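Side-chain contacts in type IV secretion system protein VirB11 (Brucella suis, PDB 2GZA), which binds and hydrolyses ATP as the hexameric ATPase of a type IV secretion system that could be required to establish the bacterium's replication niche in its host: residues Ser21-Leu26 / Ile95-Glu100; Lys193-Glu198 / Gly279-Cys284; Leu317-Val322 / Arg351-Gln356. One frame throughout, in Å; residues are numbered along the deposited sequence.

How the contacts relate
Followed from the N terminus, the chain makes three closures in series, and none nests in or crosses another. Contact 1 brings the hairpin turn at 95-100 back to residues 21-26 of helix 13-26, closing a loop with strands 40-43, 48-52, 57-61 and 91-95 of the N-terminal antiparallel sheet. Contact 2 joins helix 188-196, which follows the P-loop, to strand 281-285 and closes the 80-residue loop that holds strands 205-209, 222-226 and 255-258. Contact 3 closes a shorter loop, containing strands 324-331 and 339-345, by packing helix 347-355 on helix 311-321. Contacts 2 and 3 lie on the side of the chain's centre opposite contact 1, with their centres about 21 Å apart.

Contact 1 (Ser21-Leu26 / Ile95-Glu100)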
# COMPACT_ATOMS: atom_id res chain seq x y z
N SER C 21 42.04 28.94 -17.33
CA SER C 21 41.00 29.89 -17.72
C SER C 21 40.14 30.28 -16.54
O SER C 21 39.87 31.46 -16.34
CB SER C 21 40.14 29.34 -18.86
OG SER C 21 40.92 29.15 -20.02
N VAL C 22 39.75 29.29 -15.76
CA VAL C 22 38.99 29.50 -14.53
C VAL C 22 39.77 30.41 -13.59
O VAL C 22 39.21 31.38 -13.07
CB VAL C 22 38.68 28.17 -13.83
CG1 VAL C 22 37.72 28.41 -12.69
CG2 VAL C 22 38.09 27.18 -14.81
N ASN C 23 41.05 30.11 -13.39
CA ASN C 23 41.94 30.91 -12.54
C ASN C 23 42.06 32.34 -13.02
O ASN C 23 42.15 33.27 -12.22
CB ASN C 23 43.34 30.29 -12.48
CG ASN C 23 43.42 29.14 -11.51
OD1 ASN C 23 42.42 28.78 -10.87
ND2 ASN C 23 44.60 28.55 -11.39
N PHE C 24 42.07 32.51 -14.34
CA PHE C 24 42.13 33.82 -14.96
C PHE C 24 40.95 34.67 -14.53
O PHE C 24 41.13 35.82 -14.12
CB PHE C 24 42.15 33.68 -16.49
CG PHE C 24 42.31 34.98 -17.23
CD1 PHE C 24 43.58 35.48 -17.49
CD2 PHE C 24 41.20 35.69 -17.68
CE1 PHE C 24 43.74 36.69 -18.18
CE2 PHE C 24 41.35 36.89 -18.37
CZ PHE C 24 42.62 37.39 -18.61
N HIS C 25 39.75 34.11 -14.62
CA HIS C 25 38.53 34.81 -14.23
C HIS C 25 38.33 34.88 -12.71
O HIS C 25 37.47 35.61 -12.23
CB HIS C 25 37.30 34.22 -14.93
CG HIS C 25 37.41 34.21 -16.43
ND1 HIS C 25 37.44 35.36 -17.18
CD2 HIS C 25 37.50 33.19 -17.31
CE1 HIS C 25 37.55 35.05 -18.45
NE2 HIS C 25 37.59 33.74 -18.56
N LEU C 26 39.13 34.11 -11.96
CA LEU C 26 39.11 34.15 -10.51
C LEU C 26 40.01 35.24 -9.93
O LEU C 26 39.95 35.52 -8.73
CB LEU C 26 39.47 32.79 -9.93
CG LEU C 26 38.35 31.76 -9.95
CD1 LEU C 26 38.85 30.45 -9.39
CD2 LEU C 26 37.17 32.27 -9.13
N ILE C 95 33.43 21.95 -8.40
CA ILE C 95 34.57 21.87 -7.50
C ILE C 95 35.78 22.41 -8.25
O ILE C 95 36.19 21.86 -9.26
CB ILE C 95 34.81 20.43 -7.03
CG1 ILE C 95 33.73 20.03 -6.03
CG2 ILE C 95 36.21 20.29 -6.42
CD1 ILE C 95 33.60 18.53 -5.77
N LEU C 96 36.31 23.53 -7.75
CA LEU C 96 37.42 24.22 -8.41
C LEU C 96 38.78 23.53 -8.20
O LEU C 96 38.92 22.68 -7.32
CB LEU C 96 37.48 25.69 -7.95
CG LEU C 96 36.38 26.68 -8.35
CD1 LEU C 96 36.54 28.01 -7.62
CD2 LEU C 96 36.31 26.92 -9.85
N PRO C 97 39.79 23.89 -9.02
CA PRO C 97 41.13 23.28 -9.03
C PRO C 97 41.81 23.16 -7.67
O PRO C 97 42.48 22.16 -7.41
CB PRO C 97 41.94 24.23 -9.92
CG PRO C 97 40.95 24.89 -10.79
CD PRO C 97 39.67 24.98 -10.01
N MET C 98 41.66 24.18 -6.83
CA MET C 98 42.26 24.18 -5.50
C MET C 98 41.35 23.54 -4.44
O MET C 98 41.68 23.57 -3.25
CB MET C 98 42.71 25.59 -5.08
CG MET C 98 43.58 26.39 -6.09
SD MET C 98 45.31 25.86 -6.41
CE MET C 98 46.17 26.29 -4.91
N GLY C 99 40.21 22.99 -4.86
CA GLY C 99 39.32 22.23 -3.98
C GLY C 99 38.08 22.96 -3.52
O GLY C 99 37.22 22.36 -2.88
N GLU C 100 37.99 24.24 -3.86
CA GLU C 100 36.86 25.09 -3.46
C GLU C 100 35.56 24.61 -4.10
O GLU C 100 35.55 24.28 -5.28
CB GLU C 100 37.10 26.55 -3.90
CG GLU C 100 38.41 27.20 -3.41
CD GLU C 100 39.46 27.38 -4.51
OE1 GLU C 100 40.42 28.16 -4.28
OE2 GLU C 100 39.36 26.77 -5.59
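A beta hairpin, formed by the antiparallel strands 91-95 and 101-105 of the N-terminal sheet, presents L96 and P97 of its connecting turn to residues 22-26 of helix 13-26. The hairpin offers a worked example of a turn used as a packing surface. Residues L96 to G99 form a type I turn, with G99 N hydrogen-bonded to L96 O at 2.8 Å. A second hydrogen bond, from L96 N to E100 O at 2.7 Å, draws the base of the loop together. G99 has a positive phi of 103°, a conformation suited to a residue without a side chain.

L96 does most of the work, because its two methyls divide between two helix residues four positions apart. CD2 approaches V22 obliquely and lies 3.5 Å from V22 CG1. That methyl is the branch of the valine set anti to its own backbone N (chi1 -171°), which carries it off the helix toward the leucine. The other methyl, L96 CD1, meets L26 tip to tip, at 3.8 Å from L26 CD1. All three side chains are buried, and the cluster extends past the two segments: V22 also lies on T77 and L26 on L73 of helix 67-81, while L96 touches I102 on the returning strand. The turn thus joins a cluster that also involves helix 67-81 and strand 101-105. Nearer the solvent, the cluster is bordered by N23 and P97, which run alongside one another in opposing senses with N23 OD1 4.2 Å from P97 CG.

Contact 2 (Lys193-Glu198 / Gly279-Cys284)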
# COMPACT_ATOMS: atom_id res chain seq x y z
N LYS C 193 7.14 40.90 5.11
CA LYS C 193 8.13 41.98 4.94
C LYS C 193 8.38 42.75 6.24
O LYS C 193 9.51 43.15 6.51
CB LYS C 193 7.72 42.94 3.83
CG LYS C 193 7.87 42.37 2.43
CD LYS C 193 8.17 43.44 1.40
CE LYS C 193 6.90 44.13 0.91
NZ LYS C 193 7.15 44.90 -0.34
N ALA C 194 7.33 42.95 7.03
CA ALA C 194 7.47 43.58 8.33
C ALA C 194 8.35 42.73 9.24
O ALA C 194 9.21 43.25 9.94
CB ALA C 194 6.11 43.81 8.98
N LEU C 195 8.14 41.42 9.20
CA LEU C 195 8.92 40.49 10.02
C LEU C 195 10.38 40.40 9.58
O LEU C 195 11.27 40.18 10.41
CB LEU C 195 8.29 39.09 10.00
CG LEU C 195 6.95 38.90 10.71
CD1 LEU C 195 6.40 37.51 10.43
CD2 LEU C 195 7.06 39.14 12.21
N MET C 196 10.62 40.56 8.29
CA MET C 196 11.97 40.53 7.73
C MET C 196 12.80 41.72 8.17
O MET C 196 14.03 41.63 8.25
CB MET C 196 11.91 40.45 6.21
CG MET C 196 11.78 39.05 5.65
SD MET C 196 10.98 38.96 4.02
CE MET C 196 11.88 40.18 3.09
N GLN C 197 12.14 42.84 8.47
CA GLN C 197 12.84 44.02 8.96
C GLN C 197 13.40 43.81 10.37
O GLN C 197 14.23 44.57 10.84
CB GLN C 197 11.93 45.25 8.90
CG GLN C 197 11.63 45.74 7.49
CD GLN C 197 12.89 46.03 6.68
OE1 GLN C 197 13.11 45.42 5.63
NE2 GLN C 197 13.71 46.95 7.16
N GLU C 198 12.93 42.75 11.03
CA GLU C 198 13.40 42.39 12.37
C GLU C 198 14.65 41.51 12.35
O GLU C 198 15.26 41.27 13.39
CB GLU C 198 12.29 41.70 13.17
CG GLU C 198 11.00 42.50 13.33
CD GLU C 198 11.22 43.87 13.95
OE1 GLU C 198 10.55 44.83 13.50
OE2 GLU C 198 12.04 44.00 14.89
N GLY C 279 15.41 30.28 11.33
CA GLY C 279 15.00 31.66 11.08
C GLY C 279 14.28 31.94 9.78
O GLY C 279 14.15 33.10 9.39
N SER C 280 13.82 30.88 9.12
CA SER C 280 13.04 31.01 7.89
C SER C 280 11.68 31.65 8.14
O SER C 280 11.04 31.41 9.17
CB SER C 280 12.82 29.65 7.24
OG SER C 280 14.02 29.14 6.67
N ILE C 281 11.26 32.48 7.20
CA ILE C 281 9.93 33.06 7.19
C ILE C 281 9.35 32.74 5.83
O ILE C 281 10.03 32.93 4.81
CB ILE C 281 9.96 34.59 7.45
CG1 ILE C 281 10.68 34.90 8.76
CG2 ILE C 281 8.54 35.18 7.48
CD1 ILE C 281 11.19 36.33 8.86
N THR C 282 8.13 32.24 5.81
CA THR C 282 7.42 31.94 4.57
C THR C 282 5.93 32.24 4.73
O THR C 282 5.49 32.66 5.80
CB THR C 282 7.66 30.48 4.11
OG1 THR C 282 7.06 30.27 2.83
CG2 THR C 282 7.10 29.48 5.11
N SER C 283 5.15 32.02 3.68
CA SER C 283 3.71 32.20 3.77
C SER C 283 2.95 31.02 3.18
O SER C 283 3.52 30.19 2.47
CB SER C 283 3.28 33.49 3.09
OG SER C 283 3.31 33.33 1.69
N CYS C 284 1.65 30.97 3.45
CA CYS C 284 0.79 29.90 2.97
C CYS C 284 -0.66 30.37 3.03
O CYS C 284 -1.11 30.87 4.05
CB CYS C 284 1.00 28.66 3.85
SG CYS C 284 0.05 27.19 3.42
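L195 and M196, near the C-terminal part of helix 188-196, which follows the P-loop, both rest on I281 at the start of strand 281-285. Helix and strand belong to the nucleotide-binding core of a P-loop NTPase, and the contact illustrates how one branched side chain can serve two neighbours on a helix. Along the helix, K193 comes first, its NZ hydrogen-bonded to E213 O. L195 then turns toward the strand. Its CB lies 4.2 Å from I281 CD1, and further along the side chain L195 CD1 comes to 4.3 Å from I281 CG2, so the leucine touches both branches of the isoleucine. I281 CD1 also lies 4.2 Å from L195 O, a carbonyl oxygen that accepts a hydrogen bond from E198 N at 3.1 Å. M196 is next, and it brings CG to 4.2 Å from I281 CD1. One methyl thus touches two successive residues. It gets there because the isoleucine chain is extended (chi2 159°), which projects CD1 away from the strand. The packing is apolar, and all three residues are buried. The M196 side chain is about 8 Å from that of T189, a predicted ATP-binding residue, so the contact lies near the predicted nucleotide site without touching it.

In the surrounding fold, L195 also packs on I178 and V180 of strand 178-182 and on L168 and V172 of helix 164-173. I281 reaches M192 one turn earlier in helix 188-196, and T282 pairs through its backbone with strand 178-182, beside which strand 281-285 runs parallel.

Contact 3 (Leu317-Val322 / Arg351-Gln356); sequences LLYLVV and RALSLQ
The axes of helix segments 317-321 and 351-355 pass 9.6 Å apart at a signed crossing angle of -116°, with L320 and S354 closest across the crossing, their CA atoms 7.0 Å apart. Between these segments the contact rests on four side chains, a compact example of helix packing. L353 meets Y319 obliquely: its CD2 lies 3.7 Å from Y319 CB and 4.0 Å from CD1 of the ring, so the methyl touches the root of the aromatic group. Beyond it, Y319 OH is hydrogen-bonded to R315 NH2 of the same helix.

L320 supplies the second point of contact. Its CD2 reaches 3.5 Å from S354 CB, and also lies 4.5 Å from L353 CB. The serine offers carbon here because its OG sits between the backbone N and the carbonyl carbon (chi1 62°), turned back to its own helix, where R351 O (2.9 Å from S354 OG) and K350 O are both within reach of its single proton. L320 packs on E294 of a neighbouring subunit as well. The two helices are thus held here by van der Waals contact, while the hydroxyl of Y319 finds its partner within its own helix and that of S354 turns to carbonyls of its own.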
# COMPACT_ATOMS: atom_id res chain seq x y z
N LEU C 317 6.73 15.97 11.11
CA LEU C 317 7.80 16.78 10.52
C LEU C 317 7.47 18.26 10.54
O LEU C 317 8.33 19.08 10.86
CB LEU C 317 8.13 16.30 9.10
CG LEU C 317 9.34 15.37 8.98
CD1 LEU C 317 10.58 15.93 9.69
CD2 LEU C 317 9.03 14.01 9.52
N LEU C 318 6.23 18.59 10.21
CA LEU C 318 5.75 19.97 10.25
C LEU C 318 5.89 20.58 11.65
O LEU C 318 6.30 21.74 11.78
CB LEU C 318 4.30 20.06 9.79
CG LEU C 318 3.94 20.36 8.33
CD1 LEU C 318 5.15 20.81 7.51
CD2 LEU C 318 3.28 19.18 7.67
N TYR C 319 5.54 19.81 12.67
CA TYR C 319 5.63 20.28 14.05
C TYR C 319 7.05 20.42 14.56
O TYR C 319 7.32 21.26 15.42
CB TYR C 319 4.81 19.41 15.00
CG TYR C 319 3.30 19.51 14.83
CD1 TYR C 319 2.50 18.38 14.90
CD2 TYR C 319 2.68 20.74 14.60
CE1 TYR C 319 1.12 18.46 14.75
CE2 TYR C 319 1.30 20.83 14.44
CZ TYR C 319 0.53 19.69 14.52
OH TYR C 319 -0.84 19.77 14.37
N LEU C 320 7.96 19.60 14.05
CA LEU C 320 9.37 19.66 14.43
C LEU C 320 10.07 20.85 13.79
O LEU C 320 11.05 21.36 14.33
CB LEU C 320 10.07 18.37 14.04
CG LEU C 320 9.76 17.16 14.92
CD1 LEU C 320 10.32 15.91 14.29
CD2 LEU C 320 10.30 17.33 16.33
N VAL C 321 9.55 21.28 12.65
CA VAL C 321 10.20 22.25 11.79
C VAL C 321 9.56 23.64 11.90
O VAL C 321 10.26 24.65 11.85
CB VAL C 321 10.18 21.73 10.34
CG1 VAL C 321 10.15 22.86 9.33
CG2 VAL C 321 11.36 20.82 10.11
N VAL C 322 8.24 23.69 12.06
CA VAL C 322 7.51 24.97 12.07
C VAL C 322 7.24 25.41 13.49
O VAL C 322 6.50 24.75 14.22
CB VAL C 322 6.17 24.89 11.27
CG1 VAL C 322 5.39 26.20 11.39
CG2 VAL C 322 6.42 24.57 9.80
N ARG C 351 8.61 19.56 21.58
CA ARG C 351 9.42 18.87 22.59
C ARG C 351 9.03 17.41 22.75
O ARG C 351 9.82 16.52 22.42
CB ARG C 351 9.30 19.58 23.94
CG ARG C 351 10.46 19.31 24.88
CD ARG C 351 11.65 20.19 24.55
NE ARG C 351 12.90 19.44 24.64
CZ ARG C 351 13.61 19.04 23.59
NH1 ARG C 351 13.23 19.32 22.36
NH2 ARG C 351 14.73 18.35 23.79
N ALA C 352 7.82 17.17 23.24
CA ALA C 352 7.32 15.82 23.44
C ALA C 352 7.67 14.93 22.25
O ALA C 352 8.40 13.95 22.39
CB ALA C 352 5.81 15.84 23.69
N LEU C 353 7.19 15.33 21.07
CA LEU C 353 7.45 14.66 19.79
C LEU C 353 8.92 14.31 19.56
O LEU C 353 9.25 13.16 19.30
CB LEU C 353 6.94 15.51 18.64
CG LEU C 353 5.57 15.28 18.00
CD1 LEU C 353 4.49 14.79 18.97
CD2 LEU C 353 5.12 16.56 17.31
N SER C 354 9.80 15.31 19.64
CA SER C 354 11.23 15.11 19.36
C SER C 354 11.89 14.20 20.39
O SER C 354 13.00 13.70 20.18
CB SER C 354 11.97 16.44 19.27
OG SER C 354 11.91 17.15 20.50
N LEU C 355 11.19 13.99 21.50
CA LEU C 355 11.70 13.19 22.60
C LEU C 355 10.97 11.85 22.68
O LEU C 355 11.36 10.98 23.46
CB LEU C 355 11.50 13.97 23.90
CG LEU C 355 12.69 14.21 24.82
CD1 LEU C 355 13.76 15.05 24.14
CD2 LEU C 355 12.20 14.88 26.08
N GLN C 356 9.94 11.71 21.84
CA GLN C 356 8.96 10.62 21.94
C GLN C 356 9.55 9.26 21.60
O GLN C 356 9.89 8.08 21.71
CB GLN C 356 7.77 10.92 21.03
CG GLN C 356 6.49 10.17 21.34
CD GLN C 356 5.32 10.63 20.47
OE1 GLN C 356 5.51 11.07 19.34
NE2 GLN C 356 4.10 10.52 21.00